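Local coordinates for GTP-sensing transcriptional pleiotropic repressor CodY (Clostridioides difficile, PDB 5N0L), which represses transcription in response to nutrients, binding isoleucine in its GAF domain and, as a GTP-sensing pleiotropic repressor, probably responding to GTP, at residues S41-V46 with L56-V61; D79-N84 with E102-E107; T116-L121 with L130-Y135. All coordinates share one frame; numbering follows the deposited sequence.

Interaction 1: residues S41-V46 with L56-V61; sequences SSNVYV and LHLNDV. With ILE (isoleucine), chain G.
The two strands run antiparallel, with V44 and H57 as the hydrogen-bonded pair and Y45 and L56 as the non-hydrogen-bonded pair that follows. V44 N gives to H57 O at 2.9 Å, and H57 N returns a bond to V44 O. Beyond this pair 56-61 leaves the strand and curls round the side chain of N43. D60 N meets N43 OD1 in the carbonyl plane, on a lone pair, at 2.9 Å. N43 ND2 gives a longer bond to D60 O, 3.2 Å, from above that carbonyl's plane. The other N-H of ND2 runs almost straight (176°) to OXT of the bound isoleucine, 2.8 Å away. This is the hairpin 43-48/53-57 at the edge of the GAF sheet, and one side of it lines the ligand pocket. The loop thus sets the rotation of the amide that grips the ligand carboxylate. Y45 OH donates to the same OXT at 2.6 Å, with the oxygen at the ring edge, and S65 N also bonds to this hydroxyl. L56 lies alongside Y45, its CD1 3.5 Å from CD2 of the ring. L58 CD2 packs obliquely across the N43 amide. N59 ND2 bonds to D60 OD2.

Interaction 2: residues D79-N84 with E102-E107; sequences DEYTQN and EIFPEE. With ILE (isoleucine), chain G.
Y81 reaches from helix 79-85 across the turn that follows helix 100-103. Its CG sits anti to the carbonyl carbon (chi1 -77°), which carries the ring out along 102-107. The CB starts off to one side of that segment, and contact builds up from CG outward. F104 CD1 lies over one face of the ring near the rim, 3.5 Å from CD2. The two rings form an edge-to-face pair, with the edge of F104 on the face of Y81 and planes at 64°. F104 CB adds a CH-pi contact over the same face. At the CE1 corner of the ring, the backbone N of P105 lies 3.4 Å away and the proline CD a little further off. CE2 lies 4.0 Å from CG1 of the bound isoleucine.

At the tip, OH has two partners at the ring edge. It accepts a bent bond from E106 N at 3.0 Å, and it donates to E107 OE2 at 2.7 Å on the anti lone pair. E107 OE1 takes the ligand N at 2.9 Å and also forms a salt bridge with R110. Y81 is therefore a second-shell support for the carboxylate as well as a wall of the pocket. These partners would be expected to favour the charged form of E107. F104 is held between I103 CG2 over one face and the ligand CD1 over the other. On the outer side E80 meets P105 tip to tip, and a water links E80 OE1 to E106 OE2, two like charges. Together the helix and the type I turn 104-107 form one side of the isoleucine pocket in the GAF domain of CodY, supplying E107 to the ligand's amino group and Y81 and F104 to its CG1-CD1 branch.

Interaction 3: residues T116-L121 with L130-Y135; sequences TVVPIL and LVLSRY. With ILE (isoleucine), chain G.
The apolar centre is formed by V118, L130 and L132 on one face of the sheet, with I120 joining from the end. V118 CB and L130 CB face each other at 4.2 Å across a hydrogen-bonded pair. L132 CD1 comes more loosely to V118 CG2. I120 crosses L130 obliquely, and its CD1 reaches L130 CB at 4.1 Å.

The other face carries V117 and V131, a non-hydrogen-bonded pair. V117 CG1 meets V131 CG2 loosely, at 4.4 Å. V131 CG1 is turned to the ligand and lies 4.0 Å from CG2 of the bound isoleucine. S133 stands further along on this face, its CB 3.6 Å from the same methyl.

Four backbone bonds hold the strands together. V118 and L130 exchange a pair, both 2.8 Å between N and O and nearly straight at the hydrogen. T116 and L132 exchange a second pair, slightly longer and more bent. Between these pairs V131 CA and V117 CA direct weaker CH contacts to T116 O and L130 O.

Polar ends lie at the margin. S133 OG bonds to T115 OG1, and T116 OG1 takes a bond from N94 N. R134 is tied to backbone oxygens of L40, N137 and S138, and makes a cation-pi contact with F139.

In the five-stranded antiparallel GAF sheet 125-134 is the central strand and 114-122 lies next to it. Helix 141-158 packs on the V118 and L132 face through A147 and A151, strand 43-48 borders 125-134, and strand 92-95 borders 114-122.

How the interactions relate
The three contacts follow one another along the chain and surround a single isoleucine. Interactions 1 and 3 share the antiparallel sheet, where strands 43-48 and 125-134 are neighbours. Their centres lie about 10 Å apart, and N43 N with S133 O and Y45 N with V131 O are probable hydrogen bonds. Interaction 2 stands off the sheet. Its centre is about 17 Å from that of interaction 1, which it does not touch, and about 13 Å from that of interaction 3, where F104 packs on V117. The pocket thus lies between the sheet and the 79-84/102-107 wall. Ligand binding bridges these parts, consistent with a nutrient-sensing role.

Interaction 1: residues S41-V46 with L56-V61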
loop_
_atom_site.group_PDB
_atom_site.type_symbol
_atom_site.label_atom_id
_atom_site.label_comp_id
_atom_site.label_asym_id
_atom_site.label_seq_id
_atom_site.Cartn_x
_atom_site.Cartn_y
_atom_site.Cartn_z
ATOM N N SER A 41 13.837 -26.460 -17.536
ATOM C CA SER A 41 13.129 -27.433 -18.411
ATOM C C SER A 41 12.182 -28.231 -17.561
ATOM O O SER A 41 12.199 -29.466 -17.618
ATOM C CB SER A 41 14.150 -28.362 -19.114
ATOM O OG SER A 41 14.918 -27.509 -19.927
ATOM N N SER A 42 11.341 -27.534 -16.769
ATOM C CA SER A 42 10.589 -28.246 -15.756
ATOM C C SER A 42 9.092 -27.806 -15.768
ATOM O O SER A 42 8.850 -26.703 -16.129
ATOM C CB SER A 42 11.100 -27.939 -14.375
ATOM O OG SER A 42 12.409 -28.550 -14.175
ATOM N N ASN A 43 8.253 -28.674 -15.253
ATOM C CA ASN A 43 6.889 -28.162 -14.726
ATOM C C ASN A 43 7.156 -27.445 -13.448
ATOM O O ASN A 43 7.830 -27.985 -12.598
ATOM C CB ASN A 43 5.993 -29.380 -14.475
ATOM C CG ASN A 43 5.414 -29.991 -15.754
ATOM O OD1 ASN A 43 5.653 -29.492 -16.881
ATOM N ND2 ASN A 43 4.566 -31.072 -15.582
ATOM N N VAL A 44 6.593 -26.254 -13.277
ATOM C CA VAL A 44 6.733 -25.432 -12.121
ATOM C C VAL A 44 5.296 -25.052 -11.600
ATOM O O VAL A 44 4.510 -24.490 -12.387
ATOM C CB VAL A 44 7.402 -24.143 -12.516
ATOM C CG1 VAL A 44 7.663 -23.216 -11.402
ATOM C CG2 VAL A 44 8.781 -24.513 -13.236
ATOM N N TYR A 45 5.126 -25.306 -10.356
ATOM C CA TYR A 45 3.899 -24.866 -9.628
ATOM C C TYR A 45 4.218 -23.998 -8.458
ATOM O O TYR A 45 5.047 -24.385 -7.586
ATOM C CB TYR A 45 3.197 -26.088 -9.177
ATOM C CG TYR A 45 2.942 -27.180 -10.126
ATOM C CD1 TYR A 45 3.919 -28.214 -10.386
ATOM C CD2 TYR A 45 1.737 -27.346 -10.793
ATOM C CE1 TYR A 45 3.716 -29.233 -11.186
ATOM C CE2 TYR A 45 1.499 -28.400 -11.626
ATOM C CZ TYR A 45 2.432 -29.383 -11.842
ATOM O OH TYR A 45 2.225 -30.464 -12.666
ATOM N N VAL A 46 3.628 -22.782 -8.423
ATOM C CA VAL A 46 3.725 -21.927 -7.271
ATOM C C VAL A 46 2.369 -22.083 -6.572
ATOM O O VAL A 46 1.401 -21.660 -7.180
ATOM C CB VAL A 46 3.940 -20.523 -7.702
ATOM C CG1 VAL A 46 3.975 -19.594 -6.560
ATOM C CG2 VAL A 46 5.304 -20.384 -8.467
ATOM N N LEU A 56 2.089 -21.062 -12.746
ATOM C CA LEU A 56 2.142 -22.348 -13.418
ATOM C C LEU A 56 2.893 -22.252 -14.677
ATOM O O LEU A 56 2.687 -21.343 -15.417
ATOM C CB LEU A 56 0.721 -22.801 -13.748
ATOM C CG LEU A 56 0.568 -24.140 -14.445
ATOM C CD1 LEU A 56 0.999 -25.333 -13.613
ATOM C CD2 LEU A 56 -0.926 -24.357 -14.858
ATOM N N HIS A 57 3.807 -23.238 -14.916
ATOM C CA HIS A 57 4.388 -23.464 -16.209
ATOM C C HIS A 57 4.473 -24.946 -16.465
ATOM O O HIS A 57 4.917 -25.744 -15.582
ATOM C CB HIS A 57 5.851 -23.014 -16.280
ATOM C CG HIS A 57 6.465 -23.297 -17.621
ATOM N ND1 HIS A 57 6.177 -22.617 -18.800
ATOM C CD2 HIS A 57 7.265 -24.345 -17.963
ATOM C CE1 HIS A 57 6.893 -23.194 -19.775
ATOM N NE2 HIS A 57 7.508 -24.262 -19.290
ATOM N N LEU A 58 4.088 -25.368 -17.650
ATOM C CA LEU A 58 4.075 -26.840 -17.989
ATOM C C LEU A 58 4.983 -27.156 -19.162
ATOM O O LEU A 58 4.672 -26.867 -20.298
ATOM C CB LEU A 58 2.615 -27.354 -18.295
ATOM C CG LEU A 58 1.667 -27.285 -17.092
ATOM C CD1 LEU A 58 0.229 -27.606 -17.635
ATOM C CD2 LEU A 58 2.083 -28.201 -15.909
ATOM N N ASN A 59 6.150 -27.725 -18.854
ATOM C CA ASN A 59 7.008 -28.302 -19.872
ATOM C C ASN A 59 6.424 -29.606 -20.438
ATOM O O ASN A 59 6.624 -29.903 -21.596
ATOM C CB ASN A 59 8.387 -28.556 -19.170
ATOM C CG ASN A 59 9.450 -29.006 -20.184
ATOM O OD1 ASN A 59 9.989 -28.158 -20.874
ATOM N ND2 ASN A 59 9.723 -30.333 -20.315
ATOM N N ASP A 60 5.709 -30.369 -19.593
ATOM C CA ASP A 60 5.115 -31.633 -19.918
ATOM C C ASP A 60 3.591 -31.524 -19.545
ATOM O O ASP A 60 3.220 -31.791 -18.439
ATOM C CB ASP A 60 5.750 -32.746 -19.178
ATOM C CG ASP A 60 7.300 -32.803 -19.513
ATOM O OD1 ASP A 60 7.568 -33.383 -20.564
ATOM O OD2 ASP A 60 8.108 -32.166 -18.777
ATOM N N VAL A 61 2.811 -31.033 -20.492
ATOM C CA VAL A 61 1.365 -30.675 -20.213
ATOM C C VAL A 61 0.526 -31.841 -19.664
ATOM O O VAL A 61 -0.312 -31.650 -18.724
ATOM C CB VAL A 61 0.729 -30.014 -21.458
ATOM C CG1 VAL A 61 -0.825 -29.816 -21.278
ATOM C CG2 VAL A 61 1.337 -28.651 -21.804
HETATM N N ILE G . 2.141 -34.329 -11.536
HETATM C CA ILE G . 3.208 -33.322 -11.257
HETATM C C ILE G . 4.098 -33.178 -12.464
HETATM O O ILE G . 4.574 -34.192 -12.970
HETATM C CB ILE G . 3.992 -33.720 -10.024
HETATM C CG1 ILE G . 3.064 -33.656 -8.802
HETATM C CG2 ILE G . 5.088 -32.743 -9.760
HETATM C CD1 ILE G . 2.782 -32.261 -8.273
HETATM O OXT ILE G . 4.226 -32.068 -12.936
HETATM O O HOH W 1 7.790 -32.030 -16.052
#

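Interaction 2: residues D79-N84 with E102-E107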
loop_
_atom_site.group_PDB
_atom_site.type_symbol
_atom_site.label_atom_id
_atom_site.label_comp_id
_atom_site.label_asym_id
_atom_site.label_seq_id
_atom_site.Cartn_x
_atom_site.Cartn_y
_atom_site.Cartn_z
ATOM N N ASP A 79 -6.790 -31.635 -2.135
ATOM C CA ASP A 79 -6.561 -31.506 -0.746
ATOM C C ASP A 79 -5.393 -32.398 -0.251
ATOM O O ASP A 79 -4.655 -31.971 0.603
ATOM C CB ASP A 79 -7.838 -31.837 0.063
ATOM C CG ASP A 79 -7.647 -31.496 1.568
ATOM O OD1 ASP A 79 -7.402 -30.269 1.992
ATOM O OD2 ASP A 79 -7.742 -32.446 2.332
ATOM N N GLU A 80 -5.293 -33.626 -0.740
ATOM C CA GLU A 80 -4.213 -34.546 -0.321
ATOM C C GLU A 80 -2.848 -33.941 -0.691
ATOM O O GLU A 80 -1.924 -33.968 0.162
ATOM C CB GLU A 80 -4.403 -35.887 -0.968
ATOM C CG GLU A 80 -3.294 -36.905 -0.754
ATOM C CD GLU A 80 -3.757 -38.323 -0.595
ATOM O OE1 GLU A 80 -4.478 -38.756 -1.491
ATOM O OE2 GLU A 80 -3.325 -39.035 0.370
ATOM N N TYR A 81 -2.728 -33.419 -1.897
ATOM C CA TYR A 81 -1.428 -32.790 -2.316
ATOM C C TYR A 81 -1.155 -31.542 -1.513
ATOM O O TYR A 81 -0.017 -31.296 -1.096
ATOM C CB TYR A 81 -1.402 -32.490 -3.801
ATOM C CG TYR A 81 -1.175 -33.677 -4.748
ATOM C CD1 TYR A 81 -1.464 -35.001 -4.394
ATOM C CD2 TYR A 81 -0.603 -33.486 -6.014
ATOM C CE1 TYR A 81 -1.219 -36.053 -5.272
ATOM C CE2 TYR A 81 -0.319 -34.577 -6.895
ATOM C CZ TYR A 81 -0.635 -35.837 -6.516
ATOM O OH TYR A 81 -0.350 -36.924 -7.313
ATOM N N THR A 82 -2.190 -30.720 -1.263
ATOM C CA THR A 82 -2.070 -29.563 -0.492
ATOM C C THR A 82 -1.549 -29.810 0.895
ATOM O O THR A 82 -0.652 -29.050 1.310
ATOM C CB THR A 82 -3.473 -28.848 -0.456
ATOM O OG1 THR A 82 -3.834 -28.535 -1.818
ATOM C CG2 THR A 82 -3.403 -27.598 0.401
ATOM N N GLN A 83 -2.137 -30.810 1.607
ATOM C CA GLN A 83 -1.763 -31.275 2.967
ATOM C C GLN A 83 -0.330 -31.838 2.978
ATOM O O GLN A 83 0.467 -31.488 3.990
ATOM C CB GLN A 83 -2.755 -32.011 3.749
ATOM C CG GLN A 83 -4.080 -31.170 3.801
ATOM C CD GLN A 83 -4.029 -29.740 4.294
ATOM O OE1 GLN A 83 -3.395 -29.397 5.350
ATOM N NE2 GLN A 83 -4.820 -28.859 3.620
ATOM N N ASN A 84 -0.075 -32.601 1.964
ATOM C CA ASN A 84 1.207 -33.322 1.962
ATOM C C ASN A 84 2.381 -32.405 1.737
ATOM O O ASN A 84 3.410 -32.631 2.409
ATOM C CB ASN A 84 1.201 -34.454 0.992
ATOM C CG ASN A 84 0.314 -35.629 1.424
ATOM O OD1 ASN A 84 0.082 -36.548 0.585
ATOM N ND2 ASN A 84 -0.160 -35.646 2.686
ATOM N N GLU A 102 4.648 -41.139 -1.474
ATOM C CA GLU A 102 4.438 -40.796 -0.087
ATOM C C GLU A 102 3.868 -39.353 0.010
ATOM O O GLU A 102 2.997 -39.087 0.844
ATOM C CB GLU A 102 5.741 -40.995 0.734
ATOM C CG GLU A 102 6.167 -42.465 0.844
ATOM C CD GLU A 102 7.619 -42.687 1.373
ATOM O OE1 GLU A 102 8.213 -41.779 2.014
ATOM O OE2 GLU A 102 8.187 -43.787 1.162
ATOM N N ILE A 103 4.309 -38.466 -0.889
ATOM C CA ILE A 103 3.853 -37.074 -0.951
ATOM C C ILE A 103 2.764 -36.819 -2.011
ATOM O O ILE A 103 1.782 -36.040 -1.739
ATOM C CB ILE A 103 5.051 -36.148 -1.274
ATOM C CG1 ILE A 103 6.074 -36.271 -0.114
ATOM C CG2 ILE A 103 4.567 -34.711 -1.387
ATOM C CD1 ILE A 103 7.486 -36.153 -0.583
ATOM N N PHE A 104 2.893 -37.414 -3.171
ATOM C CA PHE A 104 2.017 -37.146 -4.316
ATOM C C PHE A 104 1.455 -38.480 -4.734
ATOM O O PHE A 104 1.971 -39.147 -5.667
ATOM C CB PHE A 104 2.773 -36.464 -5.451
ATOM C CG PHE A 104 3.384 -35.188 -5.091
ATOM C CD1 PHE A 104 2.639 -34.047 -4.768
ATOM C CD2 PHE A 104 4.800 -35.049 -5.125
ATOM C CE1 PHE A 104 3.219 -32.866 -4.472
ATOM C CE2 PHE A 104 5.410 -33.856 -4.797
ATOM C CZ PHE A 104 4.662 -32.727 -4.477
ATOM N N PRO A 105 0.304 -38.888 -4.097
ATOM C CA PRO A 105 -0.077 -40.287 -4.312
ATOM C C PRO A 105 -0.643 -40.708 -5.638
ATOM O O PRO A 105 -0.803 -41.917 -5.839
ATOM C CB PRO A 105 -1.099 -40.544 -3.207
ATOM C CG PRO A 105 -0.672 -39.724 -2.123
ATOM C CD PRO A 105 -0.137 -38.468 -2.749
ATOM N N GLU A 106 -0.921 -39.748 -6.527
ATOM C CA GLU A 106 -1.510 -40.022 -7.804
ATOM C C GLU A 106 -0.511 -40.026 -8.927
ATOM O O GLU A 106 -0.860 -39.831 -10.120
ATOM C CB GLU A 106 -2.581 -38.926 -8.129
ATOM C CG GLU A 106 -3.670 -38.742 -7.099
ATOM C CD GLU A 106 -4.253 -40.068 -6.733
ATOM O OE1 GLU A 106 -4.732 -40.763 -7.672
ATOM O OE2 GLU A 106 -4.176 -40.438 -5.530
ATOM N N GLU A 107 0.748 -40.259 -8.610
ATOM C CA GLU A 107 1.715 -40.121 -9.643
ATOM C C GLU A 107 2.105 -41.402 -10.343
ATOM O O GLU A 107 3.222 -41.430 -10.999
ATOM C CB GLU A 107 2.987 -39.436 -9.071
ATOM C CG GLU A 107 2.764 -38.020 -8.654
ATOM C CD GLU A 107 2.202 -37.146 -9.747
ATOM O OE1 GLU A 107 2.921 -37.029 -10.769
ATOM O OE2 GLU A 107 1.022 -36.585 -9.574
HETATM N N ILE G . 2.141 -34.329 -11.536
HETATM C CA ILE G . 3.208 -33.322 -11.257
HETATM C C ILE G . 4.098 -33.178 -12.464
HETATM O O ILE G . 4.574 -34.192 -12.970
HETATM C CB ILE G . 3.992 -33.720 -10.024
HETATM C CG1 ILE G . 3.064 -33.656 -8.802
HETATM C CG2 ILE G . 5.088 -32.743 -9.760
HETATM C CD1 ILE G . 2.782 -32.261 -8.273
HETATM O OXT ILE G . 4.226 -32.068 -12.936
HETATM O O HOH W 2 -4.122 -37.922 -3.934
#

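Interaction 3: residues T116-L121 with L130-Y135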
loop_
_atom_site.group_PDB
_atom_site.type_symbol
_atom_site.label_atom_id
_atom_site.label_comp_id
_atom_site.label_asym_id
_atom_site.label_seq_id
_atom_site.Cartn_x
_atom_site.Cartn_y
_atom_site.Cartn_z
ATOM N N THR A 116 11.466 -31.619 -7.030
ATOM C CA THR A 116 11.945 -30.847 -5.945
ATOM C C THR A 116 10.834 -29.963 -5.352
ATOM O O THR A 116 10.109 -29.284 -6.110
ATOM C CB THR A 116 13.141 -30.036 -6.415
ATOM O OG1 THR A 116 14.221 -31.000 -6.702
ATOM C CG2 THR A 116 13.606 -29.010 -5.371
ATOM N N VAL A 117 10.759 -29.964 -4.054
ATOM C CA VAL A 117 9.709 -29.224 -3.285
ATOM C C VAL A 117 10.357 -28.259 -2.314
ATOM O O VAL A 117 11.172 -28.648 -1.391
ATOM C CB VAL A 117 8.797 -30.208 -2.567
ATOM C CG1 VAL A 117 7.633 -29.439 -1.871
ATOM C CG2 VAL A 117 8.279 -31.303 -3.511
ATOM N N VAL A 118 10.091 -26.986 -2.591
ATOM C CA VAL A 118 10.710 -25.893 -1.864
ATOM C C VAL A 118 9.669 -25.117 -1.089
ATOM O O VAL A 118 8.793 -24.481 -1.751
ATOM C CB VAL A 118 11.462 -24.939 -2.763
ATOM C CG1 VAL A 118 12.189 -23.874 -1.928
ATOM C CG2 VAL A 118 12.415 -25.735 -3.668
ATOM N N PRO A 119 9.814 -25.094 0.250
ATOM C CA PRO A 119 8.885 -24.227 1.028
ATOM C C PRO A 119 9.036 -22.763 0.669
ATOM O O PRO A 119 10.140 -22.229 0.473
ATOM C CB PRO A 119 9.273 -24.484 2.475
ATOM C CG PRO A 119 9.810 -25.907 2.475
ATOM C CD PRO A 119 10.542 -26.021 1.156
ATOM N N ILE A 120 7.908 -22.032 0.623
ATOM C CA ILE A 120 7.926 -20.607 0.403
ATOM C C ILE A 120 7.595 -19.976 1.744
ATOM O O ILE A 120 6.497 -20.201 2.313
ATOM C CB ILE A 120 6.901 -20.159 -0.658
ATOM C CG1 ILE A 120 7.223 -20.729 -2.033
ATOM C CG2 ILE A 120 6.778 -18.662 -0.680
ATOM C CD1 ILE A 120 6.244 -20.561 -3.209
ATOM N N LEU A 121 8.522 -19.193 2.249
ATOM C CA LEU A 121 8.481 -18.617 3.559
ATOM C C LEU A 121 8.622 -17.104 3.392
ATOM O O LEU A 121 9.257 -16.588 2.465
ATOM C CB LEU A 121 9.635 -19.117 4.410
ATOM C CG LEU A 121 9.819 -20.653 4.498
ATOM C CD1 LEU A 121 11.063 -21.047 5.314
ATOM C CD2 LEU A 121 8.582 -21.342 5.048
ATOM N N LEU A 130 6.880 -24.171 -3.719
ATOM C CA LEU A 130 7.302 -24.165 -5.076
ATOM C C LEU A 130 7.623 -25.641 -5.383
ATOM O O LEU A 130 8.391 -26.293 -4.651
ATOM C CB LEU A 130 8.534 -23.251 -5.253
ATOM C CG LEU A 130 9.128 -23.256 -6.612
ATOM C CD1 LEU A 130 8.389 -22.565 -7.726
ATOM C CD2 LEU A 130 10.539 -22.543 -6.550
ATOM N N VAL A 131 7.041 -26.168 -6.434
ATOM C CA VAL A 131 7.186 -27.550 -6.898
ATOM C C VAL A 131 7.712 -27.555 -8.316
ATOM O O VAL A 131 7.266 -26.832 -9.231
ATOM C CB VAL A 131 5.853 -28.342 -6.831
ATOM C CG1 VAL A 131 6.089 -29.759 -7.283
ATOM C CG2 VAL A 131 5.300 -28.346 -5.439
ATOM N N LEU A 132 8.858 -28.280 -8.516
ATOM C CA LEU A 132 9.528 -28.290 -9.769
ATOM C C LEU A 132 9.738 -29.733 -10.139
ATOM O O LEU A 132 10.049 -30.542 -9.270
ATOM C CB LEU A 132 10.913 -27.616 -9.699
ATOM C CG LEU A 132 10.831 -26.178 -9.219
ATOM C CD1 LEU A 132 11.713 -26.038 -8.035
ATOM C CD2 LEU A 132 11.202 -25.154 -10.235
ATOM N N SER A 133 9.448 -30.072 -11.394
ATOM C CA SER A 133 9.469 -31.463 -11.807
ATOM C C SER A 133 9.863 -31.680 -13.234
ATOM O O SER A 133 9.486 -30.925 -14.085
ATOM C CB SER A 133 8.143 -32.105 -11.524
ATOM O OG SER A 133 8.087 -33.486 -11.813
ATOM N N ARG A 134 10.751 -32.679 -13.506
ATOM C CA ARG A 134 11.210 -32.910 -14.845
ATOM C C ARG A 134 11.702 -34.359 -15.010
ATOM O O ARG A 134 11.958 -35.093 -14.034
ATOM C CB ARG A 134 12.292 -31.884 -15.252
ATOM C CG ARG A 134 13.617 -32.199 -14.494
ATOM C CD ARG A 134 14.550 -31.086 -14.783
ATOM N NE ARG A 134 15.930 -31.307 -14.201
ATOM C CZ ARG A 134 16.832 -30.344 -14.122
ATOM N NH1 ARG A 134 16.627 -29.125 -14.582
ATOM N NH2 ARG A 134 18.107 -30.672 -13.634
ATOM N N TYR A 135 11.779 -34.775 -16.229
ATOM C CA TYR A 135 12.241 -36.112 -16.599
ATOM C C TYR A 135 13.807 -36.004 -16.727
ATOM O O TYR A 135 14.352 -34.932 -16.867
ATOM C CB TYR A 135 11.756 -36.564 -17.955
ATOM C CG TYR A 135 10.176 -36.897 -17.930
ATOM C CD1 TYR A 135 9.777 -38.103 -17.480
ATOM C CD2 TYR A 135 9.282 -35.966 -18.292
ATOM C CE1 TYR A 135 8.445 -38.470 -17.360
ATOM C CE2 TYR A 135 7.933 -36.297 -18.235
ATOM C CZ TYR A 135 7.528 -37.511 -17.740
ATOM O OH TYR A 135 6.172 -37.846 -17.641
HETATM N N ILE G . 2.141 -34.329 -11.536
HETATM C CA ILE G . 3.208 -33.322 -11.257
HETATM C C ILE G . 4.098 -33.178 -12.464
HETATM O O ILE G . 4.574 -34.192 -12.970
HETATM C CB ILE G . 3.992 -33.720 -10.024
HETATM C CG1 ILE G . 3.064 -33.656 -8.802
HETATM C CG2 ILE G . 5.088 -32.743 -9.760
HETATM C CD1 ILE G . 2.782 -32.261 -8.273
HETATM O OXT ILE G . 4.226 -32.068 -12.936
#